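PDB 6O93: D-alanyl transferase DltD from Enterococcus faecalis, which probably takes part in transferring D-alanine to lipoteichoic acid during cell-wall biogenesis at the membrane of this Gram-positive bacterium. Local coordinates for residues Lys11-Ala16 and Asn28-Lys33; Pro42-Ser47 and Met85-Met90; Gly77-Thr82 and Gly112-Ser117; Asp92-Lys97 and Glu281-Lys286; Asp141-Gln146 and Tyr273-Ala278. One frame throughout, in Å; residues are numbered along the deposited sequence.

Interaction 1 (Lys11-Ala16 and Asn28-Lys33); sequences KTLKEA and NVIKNK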
# COMPACT_ATOMS: atom_id res chain seq x y z
N LYS A 11 12.97 20.34 -0.48
CA LYS A 11 11.66 20.71 -1.02
C LYS A 11 11.12 19.62 -1.94
O LYS A 11 9.91 19.34 -1.93
CB LYS A 11 11.77 22.05 -1.75
CG LYS A 11 10.60 22.38 -2.67
CD LYS A 11 9.27 22.45 -1.92
CE LYS A 11 9.17 23.69 -1.05
NZ LYS A 11 7.76 23.98 -0.67
N THR A 12 11.98 18.99 -2.74
CA THR A 12 11.52 17.94 -3.64
C THR A 12 10.94 16.76 -2.87
O THR A 12 9.86 16.26 -3.19
CB THR A 12 12.66 17.47 -4.55
OG1 THR A 12 13.04 18.54 -5.43
CG2 THR A 12 12.23 16.27 -5.38
N LEU A 13 11.65 16.30 -1.84
CA LEU A 13 11.15 15.19 -1.03
C LEU A 13 9.83 15.55 -0.36
O LEU A 13 8.90 14.74 -0.32
CB LEU A 13 12.19 14.78 0.01
CG LEU A 13 13.57 14.38 -0.52
CD1 LEU A 13 14.48 13.95 0.62
CD2 LEU A 13 13.47 13.29 -1.57
N LYS A 14 9.73 16.78 0.17
CA LYS A 14 8.48 17.21 0.79
C LYS A 14 7.34 17.23 -0.21
O LYS A 14 6.23 16.75 0.09
CB LYS A 14 8.66 18.59 1.42
CG LYS A 14 7.39 19.16 2.03
CD LYS A 14 7.66 20.46 2.77
CE LYS A 14 6.40 20.97 3.45
NZ LYS A 14 6.65 22.18 4.27
N GLU A 15 7.58 17.77 -1.41
CA GLU A 15 6.53 17.85 -2.41
C GLU A 15 6.11 16.47 -2.89
O GLU A 15 4.92 16.22 -3.13
CB GLU A 15 7.01 18.70 -3.59
CG GLU A 15 7.19 20.17 -3.24
CD GLU A 15 5.87 20.89 -3.09
OE1 GLU A 15 4.96 20.64 -3.90
OE2 GLU A 15 5.74 21.70 -2.15
N ALA A 16 7.07 15.55 -3.04
CA ALA A 16 6.77 14.21 -3.54
C ALA A 16 6.09 13.33 -2.49
O ALA A 16 5.42 12.36 -2.86
CB ALA A 16 8.05 13.53 -4.02
N ASN A 28 13.65 5.08 -8.08
CA ASN A 28 14.47 4.83 -6.90
C ASN A 28 14.99 6.10 -6.24
O ASN A 28 14.95 6.19 -5.01
CB ASN A 28 15.66 3.92 -7.26
CG ASN A 28 15.31 2.45 -7.23
OD1 ASN A 28 14.31 2.05 -6.62
ND2 ASN A 28 16.13 1.63 -7.87
N VAL A 29 15.46 7.07 -7.02
CA VAL A 29 16.18 8.21 -6.46
C VAL A 29 15.37 8.88 -5.36
O VAL A 29 15.82 9.01 -4.22
CB VAL A 29 16.56 9.21 -7.57
CG1 VAL A 29 17.19 10.45 -6.97
CG2 VAL A 29 17.50 8.56 -8.58
N ILE A 30 14.16 9.33 -5.70
CA ILE A 30 13.41 10.19 -4.79
C ILE A 30 12.90 9.41 -3.59
O ILE A 30 13.12 9.80 -2.43
CB ILE A 30 12.27 10.90 -5.54
CG1 ILE A 30 12.85 11.93 -6.51
CG2 ILE A 30 11.33 11.57 -4.54
CD1 ILE A 30 11.84 12.52 -7.47
N LYS A 31 12.21 8.29 -3.83
CA LYS A 31 11.60 7.56 -2.72
C LYS A 31 12.66 6.97 -1.80
O LYS A 31 12.49 6.98 -0.57
CB LYS A 31 10.67 6.47 -3.25
CG LYS A 31 11.34 5.15 -3.58
CD LYS A 31 10.36 4.20 -4.26
CE LYS A 31 10.91 2.78 -4.34
NZ LYS A 31 12.22 2.72 -5.02
N ASN A 32 13.77 6.47 -2.36
CA ASN A 32 14.81 5.89 -1.52
C ASN A 32 15.48 6.95 -0.66
O ASN A 32 15.77 6.70 0.52
CB ASN A 32 15.85 5.17 -2.39
CG ASN A 32 15.28 3.96 -3.10
OD1 ASN A 32 14.09 3.65 -2.99
ND2 ASN A 32 16.13 3.26 -3.85
N LYS A 33 15.74 8.12 -1.23
CA LYS A 33 16.35 9.20 -0.45
C LYS A 33 15.44 9.63 0.69
O LYS A 33 15.91 9.86 1.81
CB LYS A 33 16.68 10.38 -1.36
CG LYS A 33 17.45 11.51 -0.68
CD LYS A 33 18.84 11.07 -0.25
CE LYS A 33 19.65 12.23 0.30
NZ LYS A 33 21.01 11.79 0.74
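L13 lays its CD2 methyl against the backbone of I30, 3.6 Å from I30 O. The same methyl lies 4.0 Å from I30 CG2. The two side chains run past each other in opposite directions. In L13 the CG atom is anti to the carbonyl carbon (chi1 -57°), and this turn carries both methyls to the partner helix. Its other methyl, CD1, meets the aliphatic part of K33 at CG, 4.1 Å away. K33 starts out toward L13, but its chain bends at chi2 and the ammonium end leads away. I30 CG2 is also approached by A16 CB at 3.9 Å, so this one branch touches both L13 and A16. T12 adds a looser contact from its methyl to I30 CD1, while its hydroxyl is bonded to S9. Here helix 10-17 crosses helix 29-36 almost at a right angle, with segment axes 10.0 Å apart and a signed angle of -94°. Both precede strand 40-44, the first strand in the chain of the central parallel sheet. The contact is apolar, and L13, A16 and I30 are buried. L13 also touches Y40 of that strand, and Q197 lies against T12 and I30.

Interaction 2 (Pro42-Ser47 and Met85-Met90); sequences PFFGSS and MVIHSM. With NA (sodium ion), chain K; PO4 (phosphate ion), chain F.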
# COMPACT_ATOMS: atom_id res chain seq x y z
N PRO A 42 7.38 5.57 5.09
CA PRO A 42 6.65 5.11 3.90
C PRO A 42 5.29 4.53 4.29
O PRO A 42 5.20 3.69 5.18
CB PRO A 42 7.57 4.05 3.30
CG PRO A 42 8.38 3.56 4.45
CD PRO A 42 8.57 4.75 5.35
N PHE A 43 4.25 5.00 3.61
CA PHE A 43 2.89 4.48 3.74
C PHE A 43 2.62 3.65 2.50
O PHE A 43 2.30 4.20 1.44
CB PHE A 43 1.86 5.60 3.88
CG PHE A 43 1.71 6.13 5.27
CD1 PHE A 43 2.81 6.39 6.06
CD2 PHE A 43 0.45 6.42 5.77
CE1 PHE A 43 2.66 6.90 7.34
CE2 PHE A 43 0.29 6.93 7.04
CZ PHE A 43 1.40 7.17 7.83
N PHE A 44 2.74 2.33 2.62
CA PHE A 44 2.41 1.42 1.52
C PHE A 44 0.91 1.16 1.52
O PHE A 44 0.35 0.68 2.52
CB PHE A 44 3.18 0.11 1.66
CG PHE A 44 4.67 0.29 1.73
CD1 PHE A 44 5.41 0.53 0.59
CD2 PHE A 44 5.33 0.20 2.95
CE1 PHE A 44 6.79 0.69 0.65
CE2 PHE A 44 6.71 0.36 3.02
CZ PHE A 44 7.43 0.60 1.87
N GLY A 45 0.25 1.48 0.41
CA GLY A 45 -1.18 1.28 0.28
C GLY A 45 -1.65 1.37 -1.15
O GLY A 45 -0.88 1.07 -2.08
N SER A 46 -2.89 1.79 -1.36
CA SER A 46 -3.42 1.96 -2.71
C SER A 46 -4.28 3.23 -2.78
O SER A 46 -3.88 4.27 -2.25
CB SER A 46 -4.19 0.70 -3.13
OG SER A 46 -5.15 0.30 -2.17
N SER A 47 -5.45 3.16 -3.43
CA SER A 47 -6.18 4.38 -3.75
C SER A 47 -6.68 5.13 -2.52
O SER A 47 -6.94 6.33 -2.61
CB SER A 47 -7.37 4.06 -4.67
OG SER A 47 -8.29 3.17 -4.05
N MET A 85 8.24 -5.33 -4.50
CA MET A 85 9.37 -4.86 -5.29
C MET A 85 9.74 -3.42 -4.94
O MET A 85 10.92 -3.06 -4.98
CB MET A 85 9.06 -4.99 -6.78
CG MET A 85 10.26 -4.76 -7.69
SD MET A 85 11.59 -5.97 -7.45
CE MET A 85 10.77 -7.48 -7.96
N VAL A 86 8.75 -2.60 -4.60
CA VAL A 86 9.03 -1.25 -4.11
C VAL A 86 9.88 -1.33 -2.85
O VAL A 86 10.87 -0.60 -2.70
CB VAL A 86 7.71 -0.50 -3.85
CG1 VAL A 86 7.98 0.82 -3.12
CG2 VAL A 86 6.97 -0.25 -5.15
N ILE A 87 9.51 -2.21 -1.92
CA ILE A 87 10.25 -2.36 -0.67
C ILE A 87 11.66 -2.86 -0.95
O ILE A 87 12.65 -2.31 -0.45
CB ILE A 87 9.51 -3.30 0.29
CG1 ILE A 87 8.18 -2.68 0.72
CG2 ILE A 87 10.37 -3.62 1.50
CD1 ILE A 87 7.20 -3.67 1.33
N HIS A 88 11.78 -3.91 -1.77
CA HIS A 88 13.09 -4.46 -2.07
C HIS A 88 14.00 -3.42 -2.70
O HIS A 88 15.20 -3.36 -2.40
CB HIS A 88 12.95 -5.67 -3.00
CG HIS A 88 14.26 -6.30 -3.36
ND1 HIS A 88 14.83 -7.32 -2.61
CD2 HIS A 88 15.12 -6.06 -4.37
CE1 HIS A 88 15.98 -7.67 -3.16
NE2 HIS A 88 16.18 -6.92 -4.23
N SER A 89 13.45 -2.57 -3.57
CA SER A 89 14.27 -1.58 -4.27
C SER A 89 14.80 -0.50 -3.34
O SER A 89 15.74 0.20 -3.71
CB SER A 89 13.46 -0.94 -5.40
OG SER A 89 12.42 -0.13 -4.89
N MET A 90 14.22 -0.35 -2.15
CA MET A 90 14.73 0.63 -1.20
C MET A 90 16.06 0.18 -0.60
O MET A 90 16.86 1.02 -0.18
CB MET A 90 13.71 0.89 -0.10
CG MET A 90 12.47 1.62 -0.59
SD MET A 90 11.26 1.88 0.71
CE MET A 90 10.06 2.88 -0.16
NA NA K . -7.87 0.65 -1.57
P PO4 F . -7.44 -0.44 -5.03
O1 PO4 F . -6.19 -1.12 -5.54
O2 PO4 F . -8.14 -1.36 -4.06
O3 PO4 F . -8.36 -0.15 -6.20
O4 PO4 F . -7.08 0.85 -4.35
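In the SGNH-hydrolase-like core, strand 40-44 of the parallel sheet is covered by helix 80-90. The strand and helix segments run nearly antiparallel, at 156°. The main bump is the ring of F44. It enters a hollow formed by V86, I87 and M90, one turn of the helix. I87 forms the floor: its CG1 lies over one ring face, 3.9 Å from the centroid and 28° off the normal, a CH-pi contact. V86 CG1 stands in the ring plane and closes the edge, 4.0 Å from F44 CE1. M90 completes the hollow. Its chain is extended beyond CG and meets the ring tip to tip, with CE 4.0 Å from F44 CE1. P42 lies more loosely against the same methyl. All five side chains are buried, and L73 of the neighbouring strand packs on F44 and M90. Beyond the strand, the chain turns into a site holding sodium and phosphate. S46 OG binds the sodium ion at 2.8 Å, with E48 and S104 as further ligands. S47 sits in Ser-His-Asp geometry with H349 and D346, consistent with a catalytic serine. One phosphate oxygen, O4, accepts from both S47 N, at 3.0 Å, and S47 OG, at 2.6 Å.

Interaction 3 (Gly77-Thr82 and Gly112-Ser117); sequences GTQSLT and GVPNDS. With PO4 (phosphate ion), chain E; PO4 (phosphate ion), chain F.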
# COMPACT_ATOMS: atom_id res chain seq x y z
N GLY A 77 -4.68 0.06 -7.90
CA GLY A 77 -4.05 -1.01 -8.64
C GLY A 77 -2.71 -1.47 -8.12
O GLY A 77 -2.13 -2.39 -8.71
N THR A 78 -2.19 -0.88 -7.05
CA THR A 78 -0.90 -1.28 -6.48
C THR A 78 -1.17 -2.20 -5.29
O THR A 78 -1.56 -1.74 -4.21
CB THR A 78 -0.07 -0.07 -6.06
OG1 THR A 78 -0.79 0.71 -5.10
CG2 THR A 78 0.26 0.80 -7.27
N GLN A 79 -0.97 -3.50 -5.49
CA GLN A 79 -1.19 -4.50 -4.45
C GLN A 79 0.16 -5.04 -3.95
O GLN A 79 1.21 -4.43 -4.19
CB GLN A 79 -2.12 -5.59 -4.99
CG GLN A 79 -3.46 -5.04 -5.48
CD GLN A 79 -4.51 -6.12 -5.70
OE1 GLN A 79 -4.29 -7.30 -5.42
NE2 GLN A 79 -5.67 -5.71 -6.20
N SER A 80 0.12 -6.19 -3.26
CA SER A 80 1.28 -6.62 -2.48
C SER A 80 2.48 -6.93 -3.37
O SER A 80 3.62 -6.63 -3.00
CB SER A 80 0.91 -7.84 -1.64
OG SER A 80 0.02 -7.48 -0.60
N LEU A 81 2.24 -7.54 -4.54
CA LEU A 81 3.36 -7.92 -5.40
C LEU A 81 4.12 -6.69 -5.87
O LEU A 81 5.36 -6.65 -5.82
CB LEU A 81 2.85 -8.74 -6.58
CG LEU A 81 3.92 -9.42 -7.44
CD1 LEU A 81 4.73 -10.41 -6.61
CD2 LEU A 81 3.28 -10.13 -8.61
N THR A 82 3.40 -5.67 -6.34
CA THR A 82 4.03 -4.41 -6.69
C THR A 82 4.80 -3.83 -5.51
O THR A 82 5.95 -3.40 -5.65
CB THR A 82 2.98 -3.41 -7.18
OG1 THR A 82 2.39 -3.88 -8.40
CG2 THR A 82 3.59 -2.04 -7.40
N GLY A 112 -6.54 -12.84 -7.75
CA GLY A 112 -5.43 -11.99 -7.35
C GLY A 112 -5.41 -10.68 -8.12
O GLY A 112 -6.40 -10.26 -8.73
N VAL A 113 -4.26 -10.02 -8.08
CA VAL A 113 -4.13 -8.71 -8.72
C VAL A 113 -4.36 -8.85 -10.22
O VAL A 113 -3.76 -9.74 -10.85
CB VAL A 113 -2.75 -8.09 -8.42
CG1 VAL A 113 -1.63 -8.95 -8.99
CG2 VAL A 113 -2.68 -6.68 -8.98
N PRO A 114 -5.21 -8.04 -10.84
CA PRO A 114 -5.43 -8.16 -12.28
C PRO A 114 -4.17 -7.90 -13.08
O PRO A 114 -3.26 -7.18 -12.64
CB PRO A 114 -6.51 -7.11 -12.57
CG PRO A 114 -7.19 -6.88 -11.26
CD PRO A 114 -6.14 -7.07 -10.22
N ASN A 115 -4.11 -8.48 -14.28
CA ASN A 115 -2.95 -8.29 -15.15
C ASN A 115 -2.67 -6.81 -15.39
O ASN A 115 -1.53 -6.35 -15.27
CB ASN A 115 -3.17 -9.00 -16.49
CG ASN A 115 -3.09 -10.51 -16.38
OD1 ASN A 115 -2.52 -11.04 -15.43
ND2 ASN A 115 -3.64 -11.20 -17.37
N ASP A 116 -3.71 -6.04 -15.73
CA ASP A 116 -3.51 -4.64 -16.09
C ASP A 116 -3.14 -3.79 -14.88
O ASP A 116 -2.49 -2.75 -15.03
CB ASP A 116 -4.78 -4.08 -16.74
CG ASP A 116 -5.13 -4.80 -18.03
OD1 ASP A 116 -4.23 -5.44 -18.62
OD2 ASP A 116 -6.30 -4.70 -18.47
N SER A 117 -3.56 -4.20 -13.68
CA SER A 117 -3.18 -3.45 -12.48
C SER A 117 -1.71 -3.62 -12.17
O SER A 117 -1.00 -2.65 -11.89
CB SER A 117 -4.04 -3.88 -11.30
OG SER A 117 -5.37 -3.42 -11.45
P PO4 E . -5.89 -8.43 -19.98
O1 PO4 E . -4.53 -9.01 -19.68
O2 PO4 E . -6.75 -8.46 -18.73
O3 PO4 E . -6.55 -9.24 -21.07
O4 PO4 E . -5.74 -6.99 -20.43
P PO4 F . -7.44 -0.44 -5.03
O1 PO4 F . -6.19 -1.12 -5.54
O2 PO4 F . -8.14 -1.36 -4.06
O3 PO4 F . -8.36 -0.15 -6.20
O4 PO4 F . -7.08 0.85 -4.35
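V113 and Q79 have the most surface buried here, followed by G77. V113 points its side chain at the loop that leads into helix 80-90. Its CG2 branch, anti to the backbone N, lies alongside Q79, 3.9 Å from Q79 CG. The two side chains slide past each other in opposite directions. Q79 has CG anti to the carbonyl carbon (chi1 -57°) and is extended beyond it. The flat amide end therefore reaches over V113, and Q79 CD lies 3.8 Å from V113 CB. The contact is one of shape, with the glutamine chain and the valine branch packed lengthwise. W107 also touches Q79, and F151 touches V113.

G77 is the point where the two backbones come closest, with its CA 4.6 Å from S117 CA. S117 CB rests on the G77 carbonyl, 3.5 Å from G77 O. S117 O is also near G77 O, but both are acceptors and do not bond. G77 has a positive phi of 98°, at which a CB would be jammed against the carbonyl oxygen of the preceding residue. One would also come close to S117 OG. The N-H of G77 points at a bound phosphate. G77 N donates to O1 of that ion at 3.0 Å, with a nearly straight angle of 165°. The same phosphate is held by S47. It probably came from the crystallisation liquor. A backbone N-H of a glycine loop facing an anion beside the candidate nucleophile resembles the oxyanion hole of SGNH hydrolases.

Interaction 4 (Asp92-Lys97 and Glu281-Lys286); sequences DAIANK and EQLAEK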
# COMPACT_ATOMS: atom_id res chain seq x y z
N ASP A 92 19.01 -0.75 1.71
CA ASP A 92 19.35 -0.32 3.05
C ASP A 92 18.68 0.99 3.44
O ASP A 92 18.75 1.38 4.62
CB ASP A 92 20.87 -0.18 3.18
CG ASP A 92 21.59 -1.51 3.08
OD1 ASP A 92 21.02 -2.53 3.52
OD2 ASP A 92 22.72 -1.53 2.54
N ALA A 93 18.03 1.68 2.50
CA ALA A 93 17.34 2.92 2.85
C ALA A 93 16.25 2.69 3.89
O ALA A 93 16.04 3.52 4.78
CB ALA A 93 16.74 3.55 1.59
N ILE A 94 15.56 1.55 3.80
CA ILE A 94 14.48 1.23 4.74
C ILE A 94 14.95 0.36 5.90
O ILE A 94 14.17 0.13 6.84
CB ILE A 94 13.31 0.53 4.01
CG1 ILE A 94 12.05 0.54 4.88
CG2 ILE A 94 13.69 -0.90 3.63
CD1 ILE A 94 10.81 0.07 4.16
N ALA A 95 16.20 -0.10 5.88
CA ALA A 95 16.68 -1.01 6.91
C ALA A 95 16.60 -0.37 8.30
O ALA A 95 17.01 0.77 8.49
CB ALA A 95 18.12 -1.43 6.61
N ASN A 96 16.05 -1.12 9.25
CA ASN A 96 15.98 -0.73 10.66
C ASN A 96 15.06 0.47 10.89
O ASN A 96 15.15 1.11 11.94
CB ASN A 96 17.37 -0.43 11.21
CG ASN A 96 18.37 -1.53 10.92
OD1 ASN A 96 19.42 -1.29 10.33
ND2 ASN A 96 18.03 -2.75 11.33
N LYS A 97 14.19 0.79 9.95
CA LYS A 97 13.31 1.94 10.05
C LYS A 97 11.87 1.49 10.26
O LYS A 97 11.59 0.30 10.45
CB LYS A 97 13.48 2.82 8.81
CG LYS A 97 14.91 3.33 8.64
CD LYS A 97 14.99 4.55 7.75
CE LYS A 97 16.40 5.12 7.74
NZ LYS A 97 17.41 4.09 7.35
N GLU A 281 8.21 -10.81 3.76
CA GLU A 281 9.59 -11.29 3.79
C GLU A 281 10.57 -10.16 3.51
O GLU A 281 11.63 -10.07 4.15
CB GLU A 281 9.78 -12.43 2.79
CG GLU A 281 11.24 -12.89 2.66
CD GLU A 281 11.39 -14.26 2.02
OE1 GLU A 281 10.37 -14.96 1.85
OE2 GLU A 281 12.53 -14.63 1.68
N GLN A 282 10.24 -9.27 2.57
CA GLN A 282 11.12 -8.14 2.28
C GLN A 282 11.24 -7.22 3.49
O GLN A 282 12.33 -6.71 3.78
CB GLN A 282 10.61 -7.37 1.06
CG GLN A 282 10.63 -8.16 -0.23
CD GLN A 282 12.02 -8.58 -0.65
OE1 GLN A 282 12.99 -7.83 -0.50
NE2 GLN A 282 12.14 -9.79 -1.18
N LEU A 283 10.13 -6.98 4.19
CA LEU A 283 10.17 -6.12 5.36
C LEU A 283 10.97 -6.76 6.49
O LEU A 283 11.77 -6.08 7.15
CB LEU A 283 8.74 -5.81 5.83
CG LEU A 283 7.93 -4.96 4.86
CD1 LEU A 283 6.43 -5.12 5.10
CD2 LEU A 283 8.33 -3.49 4.97
N ALA A 284 10.79 -8.06 6.71
CA ALA A 284 11.52 -8.75 7.77
C ALA A 284 13.01 -8.85 7.46
O ALA A 284 13.83 -8.77 8.38
CB ALA A 284 10.93 -10.14 7.99
N GLU A 285 13.38 -9.01 6.19
CA GLU A 285 14.79 -9.15 5.84
C GLU A 285 15.57 -7.87 6.14
O GLU A 285 16.77 -7.94 6.40
CB GLU A 285 14.94 -9.53 4.37
CG GLU A 285 14.61 -10.98 4.08
CD GLU A 285 14.58 -11.30 2.60
OE1 GLU A 285 15.02 -10.45 1.80
OE2 GLU A 285 14.10 -12.39 2.24
N LYS A 286 14.91 -6.72 6.10
CA LYS A 286 15.55 -5.44 6.39
C LYS A 286 15.21 -4.93 7.79
O LYS A 286 15.44 -3.76 8.09
CB LYS A 286 15.18 -4.41 5.33
CG LYS A 286 15.65 -4.76 3.92
CD LYS A 286 17.17 -4.80 3.82
CE LYS A 286 17.63 -5.25 2.45
NZ LYS A 286 19.10 -5.50 2.42
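The loop joining helix 80-90 to strand 98-102 meets the C-terminal end of helix 272-285 here. The loop makes a type II beta turn from I94 to K97, closed by K97 N to I94 O. N96 occupies the third position of the turn, with a positive phi of 67°. K286 is the first residue after the helix to leave helical geometry, and its carbonyl points at the turn. N96 N donates to K286 O at 2.9 Å. The bond is fairly straight at the hydrogen, 161°, and runs nearly along the C=O axis. A95 CA makes a CA-H...O contact with the same oxygen at 3.2 Å, so K286 O is met by two neighbouring residues of the turn.

K286 as a residue has the largest area buried in the contact. CG is anti to the carbonyl carbon, and the chain bends at chi2 (-64°). K286 CB packs against I94 CG2 at 4.2 Å, the two side chains crossing at about a right angle. Further out, K286 NZ forms a long salt bridge with OD1 of the exposed D92 at 3.7 Å. Deeper in, I94 CD1 reaches L283 CD2 at 4.4 Å. The N96 amide is bonded to N287. K97 also pairs by backbone with D289, where strand 289-294 begins beside strand 98-102. The arrangement ties together the helix-to-strand connections of two adjacent strands in a parallel alpha/beta sheet.

Interaction 5 (Asp141-Gln146 and Tyr273-Ala278); sequences DQYLAQ and YGDFQA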
# COMPACT_ATOMS: atom_id res chain seq x y z
N ASP A 141 12.69 -15.10 -3.49
CA ASP A 141 13.10 -14.79 -4.86
C ASP A 141 12.45 -15.74 -5.85
O ASP A 141 12.05 -15.33 -6.95
CB ASP A 141 14.62 -14.86 -4.98
CG ASP A 141 15.32 -13.77 -4.21
OD1 ASP A 141 14.85 -12.62 -4.25
OD2 ASP A 141 16.34 -14.07 -3.56
N GLN A 142 12.33 -17.02 -5.48
CA GLN A 142 11.71 -17.99 -6.37
C GLN A 142 10.21 -17.76 -6.47
O GLN A 142 9.62 -17.96 -7.54
CB GLN A 142 12.01 -19.41 -5.89
CG GLN A 142 13.50 -19.71 -5.79
CD GLN A 142 13.78 -21.16 -5.48
OE1 GLN A 142 13.83 -21.56 -4.31
NE2 GLN A 142 13.96 -21.96 -6.52
N TYR A 143 9.57 -17.36 -5.38
CA TYR A 143 8.14 -17.05 -5.44
C TYR A 143 7.89 -15.83 -6.32
O TYR A 143 6.96 -15.82 -7.13
CB TYR A 143 7.57 -16.82 -4.04
CG TYR A 143 6.11 -16.42 -4.08
CD1 TYR A 143 5.11 -17.37 -4.19
CD2 TYR A 143 5.74 -15.08 -4.04
CE1 TYR A 143 3.78 -17.01 -4.24
CE2 TYR A 143 4.41 -14.71 -4.10
CZ TYR A 143 3.44 -15.68 -4.19
OH TYR A 143 2.11 -15.32 -4.25
N LEU A 144 8.71 -14.78 -6.17
CA LEU A 144 8.58 -13.62 -7.04
C LEU A 144 8.74 -14.02 -8.50
O LEU A 144 7.96 -13.59 -9.36
CB LEU A 144 9.63 -12.56 -6.66
CG LEU A 144 9.36 -11.74 -5.41
CD1 LEU A 144 10.57 -10.88 -5.09
CD2 LEU A 144 8.12 -10.87 -5.60
N ALA A 145 9.75 -14.83 -8.80
CA ALA A 145 9.96 -15.28 -10.18
C ALA A 145 8.73 -16.01 -10.71
O ALA A 145 8.28 -15.75 -11.83
CB ALA A 145 11.19 -16.18 -10.25
N GLN A 146 8.18 -16.93 -9.92
CA GLN A 146 7.01 -17.69 -10.36
C GLN A 146 5.85 -16.76 -10.68
O GLN A 146 5.19 -16.90 -11.72
CB GLN A 146 6.62 -18.71 -9.29
CG GLN A 146 5.38 -19.54 -9.62
CD GLN A 146 4.09 -18.90 -9.13
OE1 GLN A 146 3.19 -18.60 -9.92
NE2 GLN A 146 3.99 -18.70 -7.82
N TYR A 273 -2.63 -13.50 -0.88
CA TYR A 273 -2.04 -13.94 0.38
C TYR A 273 -0.58 -14.34 0.19
O TYR A 273 0.26 -14.08 1.05
CB TYR A 273 -2.84 -15.10 0.97
CG TYR A 273 -4.21 -14.69 1.44
CD1 TYR A 273 -4.38 -13.97 2.61
CD2 TYR A 273 -5.35 -15.01 0.70
CE1 TYR A 273 -5.63 -13.58 3.04
CE2 TYR A 273 -6.60 -14.63 1.12
CZ TYR A 273 -6.74 -13.91 2.29
OH TYR A 273 -7.98 -13.52 2.72
N GLY A 274 -0.27 -14.96 -0.95
CA GLY A 274 1.12 -15.24 -1.27
C GLY A 274 1.90 -13.99 -1.62
O GLY A 274 3.04 -13.82 -1.19
N ASP A 275 1.30 -13.10 -2.42
CA ASP A 275 1.97 -11.85 -2.76
C ASP A 275 2.19 -11.00 -1.52
O ASP A 275 3.22 -10.32 -1.39
CB ASP A 275 1.15 -11.08 -3.80
CG ASP A 275 1.03 -11.82 -5.11
OD1 ASP A 275 1.68 -12.87 -5.27
OD2 ASP A 275 0.26 -11.35 -5.98
N PHE A 276 1.23 -11.03 -0.59
CA PHE A 276 1.40 -10.34 0.68
C PHE A 276 2.57 -10.92 1.46
O PHE A 276 3.33 -10.18 2.09
CB PHE A 276 0.10 -10.43 1.48
CG PHE A 276 0.15 -9.74 2.81
CD1 PHE A 276 0.57 -8.43 2.91
CD2 PHE A 276 -0.24 -10.41 3.96
CE1 PHE A 276 0.61 -7.79 4.14
CE2 PHE A 276 -0.20 -9.77 5.19
CZ PHE A 276 0.22 -8.46 5.28
N GLN A 277 2.72 -12.24 1.43
CA GLN A 277 3.87 -12.87 2.07
C GLN A 277 5.18 -12.35 1.49
O GLN A 277 6.16 -12.18 2.21
CB GLN A 277 3.78 -14.39 1.93
CG GLN A 277 4.93 -15.15 2.58
CD GLN A 277 4.97 -14.96 4.08
OE1 GLN A 277 4.09 -14.33 4.66
NE2 GLN A 277 5.99 -15.51 4.72
N ALA A 278 5.20 -12.10 0.18
CA ALA A 278 6.41 -11.57 -0.44
C ALA A 278 6.79 -10.23 0.16
O ALA A 278 7.97 -9.97 0.43
CB ALA A 278 6.22 -11.45 -1.95
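Two helical segments cross with their axes 10.3 Å apart, at a signed angle of -135°; the residues that touch are all buried. The nearest CA pair is L144 and A278, 7.2 Å apart. Y143 spans the gap. Its CG is anti to the backbone N (chi1 177°), which sends the ring straight at helix 272-285. The hydroxyl donates to D275 OD1 at 2.7 Å. It meets the carboxylate from above its plane, and the ring and carboxylate planes are 64° apart. D275 OD1 also forms a salt bridge with R147, one turn further along the tyrosine's own helix. That second partner would tend to keep the carboxylate ionised. The contact thus joins helix 139-148 to helix 272-285, the helix that leads into strand 289-294 of the central parallel sheet of this SGNH-clan fold. G274 allows the close approach: Y143 OH lies 3.0 Å from G274 C, and a CB there would clash with the hydroxyl. Nearer the base of the ring, Y143 CD2 touches A278 CB at 4.2 Å. L144 CD2 comes to the same methyl from the neighbouring position, also at 4.2 Å. Y383 stacks on the Y143 ring, while L81 of helix 80-90 packs against L144.

How the interactions relate
Helix 80-90 connects most of these contacts. Interaction 2 uses its C-terminal half and interaction 3 its start, with centres 13 Å apart. Both reach the same phosphate beside the sodium site, through S47 and G77, and T78 OG1 bonds to G45 O at 3.0 Å. Interaction 1 joins interaction 2 where K31 NZ lies 2.9 Å from S89 OG. Interaction 4 touches interaction 2 on both its elements: H88 ND1 on the helix is 2.9 Å from Q282 OE1, and F44 CZ on the strand is 4.1 Å from I94 CD1. Interactions 4 and 5 share helix 272-285. Interaction 5 touches interaction 3 where L81 CD1 meets L144 CD2 at 3.6 Å.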